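Local atomic coordinates of CaaX farnesyltransferase alpha subunit Ram2 (Aspergillus fumigatus, PDB entry 4L9P), a protein that forms the alpha subunit of a heterodimeric prenyltransferase that probably transfers farnesyl, and perhaps geranylgeranyl, groups to proteins ending in a CaaX motif. Residues E110-V115 with Y123-H128; E152-D157 with H162-R167; A188-D193 with S198-R203. The protein carries 1 engineered substitution. One frame throughout, in Å; residues are numbered along the deposited sequence.

Interaction 1: residues E110-V115 with Y123-H128; sequences EWLNKV and YQIWHH
L112 of helix 105-118 reaches I125 and H128 of helix 123-133 inside an antiparallel helical hairpin, the building unit of the prenyltransferase alpha-subunit repeats, which belong to the TPR clan. The short segments run at 156° to each other with their axes 10.5 Å apart, and L112 and I125 are the backbone neighbours, CA to CA 7.3 Å. With CG trans to the backbone N (chi1 -175°), L112 sends both methyls across the gap. L112 CD2 comes within 3.8 Å of the carbonyl O of I125, a van der Waals contact, while L112 CD1 approaches I125 CG2 at 4.1 Å. I125 divides its two branches between L112 and V115: CG2 serves L112, and the longer arm carries I125 CD1 to 3.8 Å from V115 CG1. No hydrogen bond joins the two segments, which meet by van der Waals contact alone. W91 of the preceding helix 88-100 packs on L112 and I125 and also meets the ring of H128, continuing the core toward the N-terminal side. H128 adds a polar partner to its packing. Its NE2 is hydrogen-bonded to E108 OE2, earlier on the helix that carries L112, which probably fixes the rotation of the ring. L112 CD1 approaches the imidazole obliquely; H128 CD2 is 4.0 Å from L112 CD1 and equally far from L112 CD2.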
loop_
_atom_site.group_PDB
_atom_site.type_symbol
_atom_site.label_atom_id
_atom_site.label_comp_id
_atom_site.label_asym_id
_atom_site.label_seq_id
_atom_site.Cartn_x
_atom_site.Cartn_y
_atom_site.Cartn_z
ATOM N N GLU A 110 -21.392 20.722 6.674
ATOM C CA GLU A 110 -21.506 20.734 8.123
ATOM C C GLU A 110 -21.967 19.358 8.648
ATOM O O GLU A 110 -21.484 18.899 9.707
ATOM C CB GLU A 110 -22.427 21.896 8.555
ATOM C CG GLU A 110 -21.830 23.253 8.155
ATOM C CD GLU A 110 -20.484 23.575 8.842
ATOM O OE1 GLU A 110 -20.473 23.587 10.106
ATOM O OE2 GLU A 110 -19.448 23.787 8.148
ATOM N N TRP A 111 -22.833 18.663 7.914
ATOM C CA TRP A 111 -23.194 17.274 8.298
ATOM C C TRP A 111 -21.964 16.336 8.167
ATOM O O TRP A 111 -21.673 15.532 9.088
ATOM C CB TRP A 111 -24.333 16.793 7.406
ATOM C CG TRP A 111 -24.638 15.348 7.567
ATOM C CD1 TRP A 111 -25.450 14.781 8.523
ATOM C CD2 TRP A 111 -24.164 14.269 6.750
ATOM N NE1 TRP A 111 -25.490 13.391 8.351
ATOM C CE2 TRP A 111 -24.726 13.066 7.262
ATOM C CE3 TRP A 111 -23.336 14.202 5.626
ATOM C CZ2 TRP A 111 -24.460 11.823 6.687
ATOM C CZ3 TRP A 111 -23.074 12.964 5.062
ATOM C CH2 TRP A 111 -23.628 11.788 5.612
ATOM N N LEU A 112 -21.234 16.447 7.053
ATOM C CA LEU A 112 -20.082 15.573 6.812
ATOM C C LEU A 112 -19.032 15.769 7.899
ATOM O O LEU A 112 -18.409 14.795 8.335
ATOM C CB LEU A 112 -19.511 15.923 5.428
ATOM C CG LEU A 112 -18.369 14.970 5.011
ATOM C CD1 LEU A 112 -18.811 13.500 4.901
ATOM C CD2 LEU A 112 -17.788 15.493 3.681
ATOM N N ASN A 113 -18.848 17.005 8.366
ATOM C CA ASN A 113 -17.853 17.237 9.415
ATOM C C ASN A 113 -18.181 16.398 10.663
ATOM O O ASN A 113 -17.274 15.872 11.329
ATOM C CB ASN A 113 -17.871 18.690 9.868
ATOM C CG ASN A 113 -17.288 19.638 8.861
ATOM O OD1 ASN A 113 -16.660 19.234 7.871
ATOM N ND2 ASN A 113 -17.520 20.935 9.078
ATOM N N LYS A 114 -19.453 16.282 11.015
ATOM C CA LYS A 114 -19.839 15.465 12.164
ATOM C C LYS A 114 -19.546 13.987 11.957
ATOM O O LYS A 114 -19.113 13.289 12.883
ATOM C CB LYS A 114 -21.369 15.660 12.444
ATOM C CG LYS A 114 -21.687 17.100 12.875
ATOM C CD LYS A 114 -23.205 17.364 12.829
ATOM C CE LYS A 114 -23.546 18.872 12.668
ATOM N NZ LYS A 114 -25.006 19.289 12.649
ATOM N N VAL A 115 -19.799 13.487 10.750
ATOM C CA VAL A 115 -19.481 12.106 10.436
ATOM C C VAL A 115 -17.965 11.861 10.504
ATOM O O VAL A 115 -17.500 10.857 11.061
ATOM C CB VAL A 115 -20.028 11.707 9.014
ATOM C CG1 VAL A 115 -19.800 10.183 8.785
ATOM C CG2 VAL A 115 -21.555 11.999 8.877
ATOM N N TYR A 123 -11.959 5.859 3.623
ATOM C CA TYR A 123 -11.817 6.433 2.277
ATOM C C TYR A 123 -13.011 7.262 1.813
ATOM O O TYR A 123 -12.826 8.291 1.130
ATOM C CB TYR A 123 -11.623 5.319 1.265
ATOM C CG TYR A 123 -10.200 4.796 1.161
ATOM C CD1 TYR A 123 -9.791 3.721 1.942
ATOM C CD2 TYR A 123 -9.270 5.406 0.287
ATOM C CE1 TYR A 123 -8.500 3.173 1.788
ATOM C CE2 TYR A 123 -7.967 4.847 0.208
ATOM C CZ TYR A 123 -7.631 3.755 0.975
ATOM O OH TYR A 123 -6.350 3.190 0.880
ATOM N N GLN A 124 -14.222 6.864 2.218
ATOM C CA GLN A 124 -15.428 7.396 1.618
ATOM C C GLN A 124 -15.638 8.805 2.121
ATOM O O GLN A 124 -15.962 9.685 1.323
ATOM C CB GLN A 124 -16.618 6.536 2.064
ATOM C CG GLN A 124 -16.712 5.170 1.325
ATOM C CD GLN A 124 -15.618 4.236 1.731
ATOM O OE1 GLN A 124 -15.424 3.978 2.921
ATOM N NE2 GLN A 124 -14.893 3.714 0.739
ATOM N N ILE A 125 -15.447 9.036 3.429
ATOM C CA ILE A 125 -15.819 10.358 3.945
ATOM C C ILE A 125 -14.947 11.455 3.306
ATOM O O ILE A 125 -15.386 12.576 3.012
ATOM C CB ILE A 125 -15.559 10.342 5.498
ATOM C CG1 ILE A 125 -16.705 9.585 6.167
ATOM C CG2 ILE A 125 -15.342 11.737 6.113
ATOM C CD1 ILE A 125 -16.307 9.193 7.649
ATOM N N TRP A 126 -13.686 11.136 3.060
ATOM C CA TRP A 126 -12.740 12.102 2.522
ATOM C C TRP A 126 -12.794 12.191 1.013
ATOM O O TRP A 126 -12.592 13.276 0.458
ATOM C CB TRP A 126 -11.315 11.857 3.090
ATOM C CG TRP A 126 -11.393 12.171 4.562
ATOM C CD1 TRP A 126 -11.626 11.307 5.620
ATOM C CD2 TRP A 126 -11.376 13.481 5.122
ATOM N NE1 TRP A 126 -11.823 12.024 6.783
ATOM C CE2 TRP A 126 -11.659 13.365 6.499
ATOM C CE3 TRP A 126 -11.175 14.756 4.573
ATOM C CZ2 TRP A 126 -11.731 14.490 7.342
ATOM C CZ3 TRP A 126 -11.245 15.849 5.390
ATOM C CH2 TRP A 126 -11.514 15.720 6.784
ATOM N N HIS A 127 -13.129 11.088 0.342
ATOM C CA HIS A 127 -13.462 11.161 -1.078
ATOM C C HIS A 127 -14.744 12.007 -1.283
ATOM O O HIS A 127 -14.787 12.891 -2.148
ATOM C CB HIS A 127 -13.612 9.793 -1.740
ATOM C CG HIS A 127 -13.953 9.929 -3.180
ATOM N ND1 HIS A 127 -13.087 10.501 -4.083
ATOM C CD2 HIS A 127 -15.089 9.638 -3.865
ATOM C CE1 HIS A 127 -13.670 10.555 -5.275
ATOM N NE2 HIS A 127 -14.882 10.027 -5.172
ATOM N N HIS A 128 -15.770 11.800 -0.440
ATOM C CA HIS A 128 -17.036 12.528 -0.584
ATOM C C HIS A 128 -16.752 14.005 -0.403
ATOM O O HIS A 128 -17.308 14.854 -1.121
ATOM C CB HIS A 128 -18.007 12.035 0.486
ATOM C CG HIS A 128 -19.385 12.580 0.342
ATOM N ND1 HIS A 128 -20.226 12.197 -0.686
ATOM C CD2 HIS A 128 -20.096 13.393 1.162
ATOM C CE1 HIS A 128 -21.405 12.802 -0.514
ATOM N NE2 HIS A 128 -21.361 13.535 0.602
#

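Interaction 2: residues E152-D157 with H162-R167; sequences EMFAQD and HVWTYR. With FII ([(3,7,11-trimethyl-dodeca-2,6,10-trienyloxycarbamoyl)-methyl]-phosphonic acid), chain Q.
Helix 152-156 and helix 162-167 lie antiparallel, their short axes 10.8 Å apart and inclined at 149°, with M153 and V163 the closest backbone pair (CA to CA 7.5 Å). They are the two arms of one hairpin in the alpha-subunit repeat. M153 O accepts from both Q156 N and D157 N, and the amide of Q156 folds back so that its NE2 donates to E152 O.

F154 dominates the contact. Its CG lies opposite the carbonyl carbon (chi1 -67°), which sends the ring across to the second helix, where it forms an offset stack with the five-membered ring of W164. The centroids are 4.1 Å apart and the planes tilt by 26°, bringing F154 CE1 to 3.3 Å from W164 NE1. V163 meets the phenyl obliquely, F154 CZ lying 3.5 Å from V163 CG1; its methyls also touch the CB of M153. R167 stretches out beside the phenyl rather than over it: ring and guanidinium are nearly coplanar, edge to edge, with F154 CE2 4.1 Å from R167 NH1. Turned away from this core, H162 CE1 lies 3.7 Å from C35 of the bound farnesyl diphosphate analogue, whose polar end is held by residues of the beta subunit.

The polar ends of W164 and R167 have partners beyond the two segments: W164 NE1 donates to A158 O in the connecting turn, and R167 NH2 forms salt bridges with E182 and D185 of the next repeat. W164 thus gives its face to the phenyl while its N-H is used by A158 O, a bond that helps fix the rotation of the indole. The carboxylates of E182 and D185 balance the buried arginine's charge and probably hold its guanidinium in the plane of the phenyl.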
loop_
_atom_site.group_PDB
_atom_site.type_symbol
_atom_site.label_atom_id
_atom_site.label_comp_id
_atom_site.label_asym_id
_atom_site.label_seq_id
_atom_site.Cartn_x
_atom_site.Cartn_y
_atom_site.Cartn_z
ATOM N N GLU A 152 -8.731 20.387 13.176
ATOM C CA GLU A 152 -9.471 19.605 14.164
ATOM C C GLU A 152 -9.172 18.122 13.984
ATOM O O GLU A 152 -9.029 17.357 14.963
ATOM C CB GLU A 152 -10.982 19.806 13.988
ATOM C CG GLU A 152 -11.777 19.466 15.234
ATOM C CD GLU A 152 -13.231 20.016 15.243
ATOM O OE1 GLU A 152 -13.992 19.679 16.156
ATOM O OE2 GLU A 152 -13.623 20.750 14.326
ATOM N N MET A 153 -9.087 17.686 12.722
ATOM C CA MET A 153 -8.788 16.258 12.465
ATOM C C MET A 153 -7.355 15.965 12.866
ATOM O O MET A 153 -7.100 14.906 13.495
ATOM C CB MET A 153 -8.975 15.937 10.969
ATOM C CG MET A 153 -10.407 16.085 10.463
ATOM S SD MET A 153 -11.593 14.937 11.255
ATOM C CE MET A 153 -10.847 13.323 10.900
ATOM N N PHE A 154 -6.422 16.825 12.467
ATOM C CA PHE A 154 -5.019 16.530 12.779
ATOM C C PHE A 154 -4.692 16.614 14.262
ATOM O O PHE A 154 -3.708 16.019 14.702
ATOM C CB PHE A 154 -4.079 17.475 11.968
ATOM C CG PHE A 154 -4.102 17.235 10.500
ATOM C CD1 PHE A 154 -4.024 15.951 9.997
ATOM C CD2 PHE A 154 -4.133 18.320 9.627
ATOM C CE1 PHE A 154 -4.012 15.743 8.595
ATOM C CE2 PHE A 154 -4.104 18.131 8.273
ATOM C CZ PHE A 154 -4.064 16.840 7.730
ATOM N N ALA A 155 -5.519 17.328 15.032
ATOM C CA ALA A 155 -5.321 17.342 16.505
ATOM C C ALA A 155 -5.637 15.966 17.071
ATOM O O ALA A 155 -5.141 15.627 18.148
ATOM C CB ALA A 155 -6.238 18.422 17.136
ATOM N N GLN A 156 -6.484 15.183 16.400
ATOM C CA GLN A 156 -6.787 13.852 16.896
ATOM C C GLN A 156 -5.839 12.804 16.296
ATOM O O GLN A 156 -5.456 11.847 17.019
ATOM C CB GLN A 156 -8.197 13.507 16.535
ATOM C CG GLN A 156 -9.126 14.444 17.296
ATOM C CD GLN A 156 -10.524 14.359 16.827
ATOM O OE1 GLN A 156 -11.202 13.426 17.104
ATOM N NE2 GLN A 156 -10.948 15.335 16.047
ATOM N N ASP A 157 -5.421 12.949 15.022
ATOM C CA ASP A 157 -4.404 12.027 14.446
ATOM C C ASP A 157 -3.625 12.868 13.472
ATOM O O ASP A 157 -4.097 13.120 12.323
ATOM C CB ASP A 157 -4.980 10.765 13.812
ATOM C CG ASP A 157 -3.874 9.876 13.276
ATOM O OD1 ASP A 157 -2.677 10.295 13.166
ATOM O OD2 ASP A 157 -4.185 8.728 12.935
ATOM N N HIS A 162 -5.656 9.961 4.933
ATOM C CA HIS A 162 -6.716 10.416 4.027
ATOM C C HIS A 162 -6.959 11.907 4.174
ATOM O O HIS A 162 -7.338 12.554 3.190
ATOM C CB HIS A 162 -7.998 9.667 4.388
ATOM C CG HIS A 162 -7.873 8.191 4.195
ATOM N ND1 HIS A 162 -8.008 7.273 5.226
ATOM C CD2 HIS A 162 -7.389 7.500 3.148
ATOM C CE1 HIS A 162 -7.748 6.056 4.762
ATOM N NE2 HIS A 162 -7.428 6.165 3.483
ATOM N N VAL A 163 -6.759 12.457 5.381
ATOM C CA VAL A 163 -6.943 13.884 5.542
ATOM C C VAL A 163 -5.782 14.604 4.883
ATOM O O VAL A 163 -6.028 15.665 4.252
ATOM C CB VAL A 163 -7.035 14.264 7.045
ATOM C CG1 VAL A 163 -7.324 15.806 7.178
ATOM C CG2 VAL A 163 -8.152 13.435 7.710
ATOM N N TRP A 164 -4.525 14.155 4.999
ATOM C CA TRP A 164 -3.472 14.786 4.244
ATOM C C TRP A 164 -3.690 14.691 2.744
ATOM O O TRP A 164 -3.407 15.671 2.032
ATOM C CB TRP A 164 -2.094 14.143 4.604
ATOM C CG TRP A 164 -1.579 14.596 5.965
ATOM C CD1 TRP A 164 -1.538 13.850 7.151
ATOM C CD2 TRP A 164 -1.079 15.898 6.276
ATOM N NE1 TRP A 164 -0.988 14.634 8.150
ATOM C CE2 TRP A 164 -0.697 15.885 7.645
ATOM C CE3 TRP A 164 -0.875 17.085 5.518
ATOM C CZ2 TRP A 164 -0.086 17.002 8.268
ATOM C CZ3 TRP A 164 -0.324 18.193 6.142
ATOM C CH2 TRP A 164 0.076 18.166 7.523
ATOM N N THR A 165 -4.152 13.554 2.224
ATOM C CA THR A 165 -4.438 13.441 0.804
ATOM C C THR A 165 -5.480 14.473 0.396
ATOM O O THR A 165 -5.314 15.168 -0.633
ATOM C CB THR A 165 -4.911 12.008 0.473
ATOM O OG1 THR A 165 -3.778 11.127 0.686
ATOM C CG2 THR A 165 -5.370 11.927 -0.984
ATOM N N TYR A 166 -6.531 14.610 1.219
ATOM C CA TYR A 166 -7.539 15.655 0.892
ATOM C C TYR A 166 -6.878 17.023 0.917
ATOM O O TYR A 166 -7.150 17.868 0.014
ATOM C CB TYR A 166 -8.653 15.561 1.890
ATOM C CG TYR A 166 -9.652 16.747 1.703
ATOM C CD1 TYR A 166 -10.641 16.724 0.684
ATOM C CD2 TYR A 166 -9.500 17.895 2.478
ATOM C CE1 TYR A 166 -11.483 17.823 0.512
ATOM C CE2 TYR A 166 -10.332 18.999 2.285
ATOM C CZ TYR A 166 -11.310 18.918 1.295
ATOM O OH TYR A 166 -12.191 19.969 1.105
ATOM N N ARG A 167 -6.023 17.307 1.887
ATOM C CA ARG A 167 -5.444 18.650 1.950
ATOM C C ARG A 167 -4.524 18.906 0.745
ATOM O O ARG A 167 -4.466 20.048 0.262
ATOM C CB ARG A 167 -4.713 18.873 3.296
ATOM C CG ARG A 167 -4.472 20.402 3.557
ATOM C CD ARG A 167 -3.984 20.687 4.962
ATOM N NE ARG A 167 -3.962 22.133 5.136
ATOM C CZ ARG A 167 -4.079 22.772 6.289
ATOM N NH1 ARG A 167 -4.173 22.094 7.429
ATOM N NH2 ARG A 167 -4.148 24.121 6.263
HETATM C C1 FII Q . -4.492 -4.055 -3.130
HETATM C C2 FII Q . -4.804 -3.092 -2.015
HETATM C C6 FII Q . -6.226 -2.763 -1.841
HETATM C C10 FII Q . -3.699 -2.279 -1.477
HETATM C C11 FII Q . -3.880 -1.198 -0.412
HETATM C C12 FII Q . -3.469 -1.822 0.954
HETATM C C15 FII Q . -3.127 -0.861 2.089
HETATM C C18 FII Q . -2.722 -1.421 3.446
HETATM C C22 FII Q . -3.641 0.534 1.926
HETATM C C23 FII Q . -2.991 1.556 2.846
HETATM C C24 FII Q . -3.708 2.852 2.829
HETATM C C27 FII Q . -3.351 3.667 4.030
HETATM C C30 FII Q . -2.152 4.582 3.851
HETATM C C34 FII Q . -4.492 3.999 4.915
HETATM C C35 FII Q . -4.396 5.035 6.016
HETATM O O36 FII Q . -4.513 4.432 7.292
HETATM N N42 FII Q . -3.622 3.429 7.561
HETATM C C43 FII Q . -2.559 3.862 8.368
HETATM O O44 FII Q . -2.391 5.025 8.762
HETATM C C45 FII Q . -1.608 2.735 8.745
HETATM P P46 FII Q . 0.171 3.273 8.930
HETATM O O49 FII Q . 0.471 4.102 7.738
HETATM O O50 FII Q . 0.311 3.961 10.252
HETATM O O51 FII Q . 0.911 1.919 8.910
#

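Interaction 3: residues A188-D193 with S198-R203; sequences ALLKAD and SAWNHR
L190 of helix 180-192 lies against A199 and W200 of helix 197-208, in another antiparallel hairpin of the alpha-subunit repeat. The short segments cross at 149° with axes 9.8 Å apart. L189 and A199, the nearest backbone pair, have CA atoms separated by 6.7 Å, a close approach that the small side chain of A199 permits.

Aliphatic contacts form the first group. The CB of A199 is covered from the other helix by L190, whose CD2 comes to 3.7 Å from it, and is met by the CB of L189 at 4.2 Å. The single methyl of A199 thus meets both leucines of the first helix.

The second group is a CH-pi contact. The side chains of L190 and W200 meet at about a right angle. L190 CD1 stands over the centre of the indole, 4.0 Å from the centroid of the five-membered ring and 16° off its normal. The chi1 of W200 (-75°) puts CG beside the backbone N and swings the indole across to the leucine. Y264 also meets this indole.

Polar links surround the pair without bridging the two segments. R203 directs its guanidinium to E187 and E244 in salt bridges, so it joins this hairpin to helix 238-254. D193, where the first helix gives up its helical geometry, uses its carboxylate to bind T88 and T90 of the beta subunit, bringing the turn into the subunit interface.

W200 NE1 donates to V194 O in that turn, which orients the ring, while L190 CD2 sits over the same face as L190 CD1, above the pyrrole nitrogen, 3.4 Å from W200 NE1.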
loop_
_atom_site.group_PDB
_atom_site.type_symbol
_atom_site.label_atom_id
_atom_site.label_comp_id
_atom_site.label_asym_id
_atom_site.label_seq_id
_atom_site.Cartn_x
_atom_site.Cartn_y
_atom_site.Cartn_z
ATOM N N ALA A 188 2.997 24.439 12.726
ATOM C CA ALA A 188 2.428 24.121 14.029
ATOM C C ALA A 188 2.522 22.625 14.291
ATOM O O ALA A 188 2.788 22.195 15.423
ATOM C CB ALA A 188 0.978 24.572 14.095
ATOM N N LEU A 189 2.253 21.796 13.264
ATOM C CA LEU A 189 2.321 20.332 13.430
ATOM C C LEU A 189 3.776 19.946 13.668
ATOM O O LEU A 189 4.010 19.015 14.491
ATOM C CB LEU A 189 1.730 19.660 12.200
ATOM C CG LEU A 189 0.176 19.813 12.214
ATOM C CD1 LEU A 189 -0.371 19.649 10.798
ATOM C CD2 LEU A 189 -0.456 18.803 13.190
ATOM N N LEU A 190 4.722 20.603 13.002
ATOM C CA LEU A 190 6.142 20.230 13.221
ATOM C C LEU A 190 6.688 20.760 14.544
ATOM O O LEU A 190 7.627 20.221 15.102
ATOM C CB LEU A 190 6.990 20.662 12.039
ATOM C CG LEU A 190 6.679 19.914 10.750
ATOM C CD1 LEU A 190 7.558 20.487 9.658
ATOM C CD2 LEU A 190 6.922 18.389 10.941
ATOM N N LYS A 191 6.104 21.845 15.066
ATOM C CA LYS A 191 6.472 22.265 16.423
ATOM C C LYS A 191 5.973 21.207 17.422
ATOM O O LYS A 191 6.715 20.838 18.364
ATOM C CB LYS A 191 5.863 23.665 16.691
ATOM C CG LYS A 191 6.193 24.157 18.089
ATOM C CD LYS A 191 5.755 25.624 18.242
ATOM C CE LYS A 191 6.166 26.066 19.625
ATOM N NZ LYS A 191 5.044 25.606 20.458
ATOM N N ALA A 192 4.734 20.711 17.251
ATOM C CA ALA A 192 4.196 19.713 18.182
ATOM C C ALA A 192 4.978 18.403 18.044
ATOM O O ALA A 192 5.204 17.741 19.070
ATOM C CB ALA A 192 2.706 19.474 17.870
ATOM N N ASP A 193 5.326 18.016 16.822
ATOM C CA ASP A 193 6.069 16.735 16.645
ATOM C C ASP A 193 6.933 16.893 15.394
ATOM O O ASP A 193 6.452 16.717 14.268
ATOM C CB ASP A 193 5.129 15.533 16.527
ATOM C CG ASP A 193 5.863 14.218 16.517
ATOM O OD1 ASP A 193 7.109 14.247 16.392
ATOM O OD2 ASP A 193 5.169 13.189 16.629
ATOM N N SER A 198 4.248 13.245 7.707
ATOM C CA SER A 198 3.148 13.702 6.812
ATOM C C SER A 198 3.220 15.215 6.630
ATOM O O SER A 198 2.973 15.772 5.536
ATOM C CB SER A 198 1.786 13.375 7.441
ATOM O OG SER A 198 1.726 11.949 7.645
ATOM N N ALA A 199 3.605 15.919 7.700
ATOM C CA ALA A 199 3.734 17.383 7.598
ATOM C C ALA A 199 4.940 17.786 6.712
ATOM O O ALA A 199 4.858 18.750 5.933
ATOM C CB ALA A 199 3.808 17.982 9.001
ATOM N N TRP A 200 6.057 17.047 6.840
ATOM C CA TRP A 200 7.194 17.289 5.953
ATOM C C TRP A 200 6.809 17.049 4.498
ATOM O O TRP A 200 7.213 17.820 3.625
ATOM C CB TRP A 200 8.383 16.389 6.326
ATOM C CG TRP A 200 9.086 16.855 7.555
ATOM C CD1 TRP A 200 8.948 16.339 8.834
ATOM C CD2 TRP A 200 10.050 17.927 7.641
ATOM N NE1 TRP A 200 9.788 17.027 9.702
ATOM C CE2 TRP A 200 10.456 18.014 8.999
ATOM C CE3 TRP A 200 10.580 18.832 6.703
ATOM C CZ2 TRP A 200 11.388 18.978 9.451
ATOM C CZ3 TRP A 200 11.525 19.787 7.160
ATOM C CH2 TRP A 200 11.933 19.820 8.506
ATOM N N ASN A 201 6.029 15.988 4.226
ATOM C CA ASN A 201 5.636 15.704 2.861
ATOM C C ASN A 201 4.782 16.829 2.275
ATOM O O ASN A 201 4.938 17.199 1.108
ATOM C CB ASN A 201 4.941 14.314 2.818
ATOM C CG ASN A 201 4.486 13.976 1.415
ATOM O OD1 ASN A 201 5.318 13.615 0.570
ATOM N ND2 ASN A 201 3.201 14.222 1.099
ATOM N N HIS A 202 3.854 17.330 3.101
ATOM C CA HIS A 202 2.997 18.447 2.623
ATOM C C HIS A 202 3.866 19.672 2.439
ATOM O O HIS A 202 3.655 20.443 1.474
ATOM C CB HIS A 202 1.910 18.696 3.659
ATOM C CG HIS A 202 0.807 19.591 3.147
ATOM N ND1 HIS A 202 -0.129 19.128 2.246
ATOM C CD2 HIS A 202 0.470 20.879 3.434
ATOM C CE1 HIS A 202 -0.981 20.097 1.980
ATOM N NE2 HIS A 202 -0.622 21.171 2.669
ATOM N N ARG A 203 4.879 19.880 3.281
ATOM C CA ARG A 203 5.792 21.048 3.113
ATOM C C ARG A 203 6.473 20.972 1.742
ATOM O O ARG A 203 6.607 21.992 1.056
ATOM C CB ARG A 203 6.872 21.065 4.207
ATOM C CG ARG A 203 7.639 22.421 4.189
ATOM C CD ARG A 203 8.788 22.401 5.269
ATOM N NE ARG A 203 9.380 23.725 5.224
ATOM C CZ ARG A 203 9.054 24.742 6.012
ATOM N NH1 ARG A 203 8.209 24.580 7.055
ATOM N NH2 ARG A 203 9.585 25.939 5.749
#

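The three contacts follow one another along the chain as successive hairpins, in three different family repeats, each pairing neighbouring antiparallel helices. Interaction 2 lies between the others, its centre about 12 Å from the centre of each. Interactions 1 and 3 do not touch; their centres are about 23 Å apart and their nearest atoms about 12 Å. Tryptophans join the units. W126 of interaction 1 packs on M153, V163 and Y166 of interaction 2, and W164 of interaction 2 packs on L189, S198, A199 and H202 of interaction 3. The result is a continuous helical solenoid whose second helices, 123-133, 161-174 and 197-208, all contribute residues that meet the beta subunit.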